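Long-range contact in carbonic anhydrase (Neosartorya fumigata, PDB 6LAC), which probably catalyses the reversible hydration of carbon dioxide to hydrogencarbonate, as a zinc-dependent enzyme of the beta class: residues 29-34 against 85-90. The protein carries 1 engineered substitution. Sequence-based numbering, arbitrary orientation.
Sequences VLWIGC and VICGHY. With ZN (zinc ion), chain C.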
loop_
_atom_site.group_PDB
_atom_site.type_symbol
_atom_site.label_atom_id
_atom_site.label_comp_id
_atom_site.label_asym_id
_atom_site.label_seq_id
_atom_site.Cartn_x
_atom_site.Cartn_y
_atom_site.Cartn_z
ATOM N N VAL A 29 8.443 -3.773 10.853
ATOM C CA VAL A 29 8.459 -2.301 10.714
ATOM C C VAL A 29 7.275 -1.912 9.840
ATOM O O VAL A 29 7.101 -2.527 8.755
ATOM C CB VAL A 29 9.793 -1.836 10.105
ATOM C CG1 VAL A 29 9.779 -0.350 9.853
ATOM C CG2 VAL A 29 10.989 -2.298 10.965
ATOM N N LEU A 30 6.497 -0.931 10.263
ATOM C CA LEU A 30 5.420 -0.390 9.391
ATOM C C LEU A 30 6.102 0.562 8.432
ATOM O O LEU A 30 6.657 1.606 8.839
ATOM C CB LEU A 30 4.369 0.309 10.237
ATOM C CG LEU A 30 3.354 1.160 9.466
ATOM C CD1 LEU A 30 2.577 0.339 8.433
ATOM C CD2 LEU A 30 2.425 1.849 10.403
ATOM N N TRP A 31 6.051 0.223 7.147
ATOM C CA TRP A 31 6.682 0.985 6.043
ATOM C C TRP A 31 5.568 1.693 5.301
ATOM O O TRP A 31 4.746 0.965 4.680
ATOM C CB TRP A 31 7.479 0.064 5.144
ATOM C CG TRP A 31 8.302 0.787 4.137
ATOM C CD1 TRP A 31 7.937 1.277 2.916
ATOM C CD2 TRP A 31 9.680 1.116 4.300
ATOM N NE1 TRP A 31 8.992 1.928 2.340
ATOM C CE2 TRP A 31 10.081 1.829 3.155
ATOM C CE3 TRP A 31 10.610 0.908 5.313
ATOM C CZ2 TRP A 31 11.394 2.317 3.004
ATOM C CZ3 TRP A 31 11.887 1.376 5.155
ATOM C CH2 TRP A 31 12.268 2.061 4.029
ATOM N N ILE A 32 5.495 2.992 5.309
ATOM C CA ILE A 32 4.471 3.807 4.618
ATOM C C ILE A 32 5.120 4.425 3.411
ATOM O O ILE A 32 6.002 5.262 3.561
ATOM C CB ILE A 32 3.861 4.841 5.532
ATOM C CG1 ILE A 32 3.198 4.165 6.728
ATOM C CG2 ILE A 32 2.890 5.732 4.779
ATOM C CD1 ILE A 32 2.865 5.095 7.879
ATOM N N GLY A 33 4.741 3.979 2.232
ATOM C CA GLY A 33 5.295 4.426 0.962
ATOM C C GLY A 33 4.171 4.899 0.067
ATOM O O GLY A 33 2.966 4.844 0.368
ATOM N N CYS A 34 4.566 5.389 -1.096
ATOM C CA CYS A 34 3.640 5.968 -2.107
ATOM C C CYS A 34 3.332 4.980 -3.232
ATOM O O CYS A 34 4.198 4.263 -3.746
ATOM C CB CYS A 34 4.220 7.226 -2.707
ATOM S SG CYS A 34 3.109 8.002 -3.920
ATOM N N VAL A 85 8.388 3.809 9.327
ATOM C CA VAL A 85 9.146 4.630 8.372
ATOM C C VAL A 85 8.146 5.254 7.426
ATOM O O VAL A 85 7.348 4.472 6.832
ATOM C CB VAL A 85 10.183 3.775 7.638
ATOM C CG1 VAL A 85 10.924 4.658 6.632
ATOM C CG2 VAL A 85 11.168 3.143 8.586
ATOM N N ILE A 86 8.179 6.548 7.212
ATOM C CA ILE A 86 7.462 7.204 6.094
ATOM C C ILE A 86 8.486 7.477 5.016
ATOM O O ILE A 86 9.445 8.223 5.262
ATOM C CB ILE A 86 6.724 8.459 6.539
ATOM C CG1 ILE A 86 5.779 8.098 7.682
ATOM C CG2 ILE A 86 6.010 9.122 5.355
ATOM C CD1 ILE A 86 4.915 9.217 8.168
ATOM N N CYS A 87 8.353 6.790 3.902
ATOM C CA CYS A 87 9.302 6.891 2.790
ATOM C C CYS A 87 8.659 7.639 1.638
ATOM O O CYS A 87 7.691 7.122 1.037
ATOM C CB CYS A 87 9.713 5.533 2.328
ATOM S SG CYS A 87 11.088 5.582 1.144
ATOM N N GLY A 88 9.135 8.816 1.285
ATOM C CA GLY A 88 8.794 9.482 0.030
ATOM C C GLY A 88 9.750 9.112 -1.051
ATOM O O GLY A 88 10.679 8.318 -0.830
ATOM N N HIS A 89 9.489 9.628 -2.256
ATOM C CA HIS A 89 10.375 9.252 -3.371
ATOM C C HIS A 89 10.429 10.370 -4.400
ATOM O O HIS A 89 9.430 10.920 -4.788
ATOM C CB HIS A 89 9.936 7.901 -3.977
ATOM C CG HIS A 89 8.638 7.991 -4.646
ATOM N ND1 HIS A 89 8.504 8.067 -6.040
ATOM C CD2 HIS A 89 7.415 8.211 -4.154
ATOM C CE1 HIS A 89 7.249 8.252 -6.326
ATOM N NE2 HIS A 89 6.550 8.333 -5.200
ATOM N N TYR A 90 11.663 10.622 -4.809
ATOM C CA TYR A 90 11.846 11.607 -5.896
ATOM C C TYR A 90 11.157 11.144 -7.184
ATOM O O TYR A 90 11.235 9.971 -7.534
ATOM C CB TYR A 90 13.316 11.946 -6.082
ATOM C CG TYR A 90 13.972 12.537 -4.851
ATOM C CD1 TYR A 90 13.540 13.733 -4.294
ATOM C CD2 TYR A 90 15.061 11.926 -4.277
ATOM C CE1 TYR A 90 14.137 14.262 -3.155
ATOM C CE2 TYR A 90 15.673 12.431 -3.140
ATOM C CZ TYR A 90 15.231 13.613 -2.605
ATOM O OH TYR A 90 15.906 14.094 -1.496
HETATM ZN ZN ZN C . 4.619 9.051 -5.220
HETATM O O HOH W 1 7.302 6.106 -1.513
#
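With SG anti to its backbone N (chi1 -178°), C34 reaches for the same zinc ion as H89, whose CG sits between backbone N and carbonyl carbon (chi1 67°), placing NE2 at the metal, 3.6 Å from C34 CB. The zinc lies 2.2 Å from C34 SG and 2.1 Å from H89 NE2, the sulfur lying at the edge of the imidazole ring. D36 and C92 complete the four-ligand site, which illustrates how metal ligands can gather at the C-terminal ends of adjacent parallel strands, here within the mixed sheet at the core of the beta-carbonic anhydrase fold. Behind the metal, the strands are zipped in parallel register, W31 beside V85 and I32 beside I86. Three nearly straight backbone bonds do this: V85 N gives to L30 O, I32 N to V85 O at 2.8 Å, and C87 N to I32 O. Nearer the zinc the ladder opens, and a water takes over, accepting from C34 N and donating to C87 O at 2.8 Å. On one face of the sheet the W31 indole is laid along strand 83-89: V85 CG1 stands over its six-membered ring, 3.9 Å from the centroid in a CH-pi contact, while C87 CB packs obliquely 3.7 Å from W31 NE1. That N-H is hydrogen-bonded to E41, which ties the indole to a neighbouring loop, and M166 of strand 162-169 touches both W31 and C87. On the other face of the sheet, I32 and I86 lie side by side, I32 CD1 meeting I86 CG1 at 4.2 Å, with I86 packed against helix 127-148.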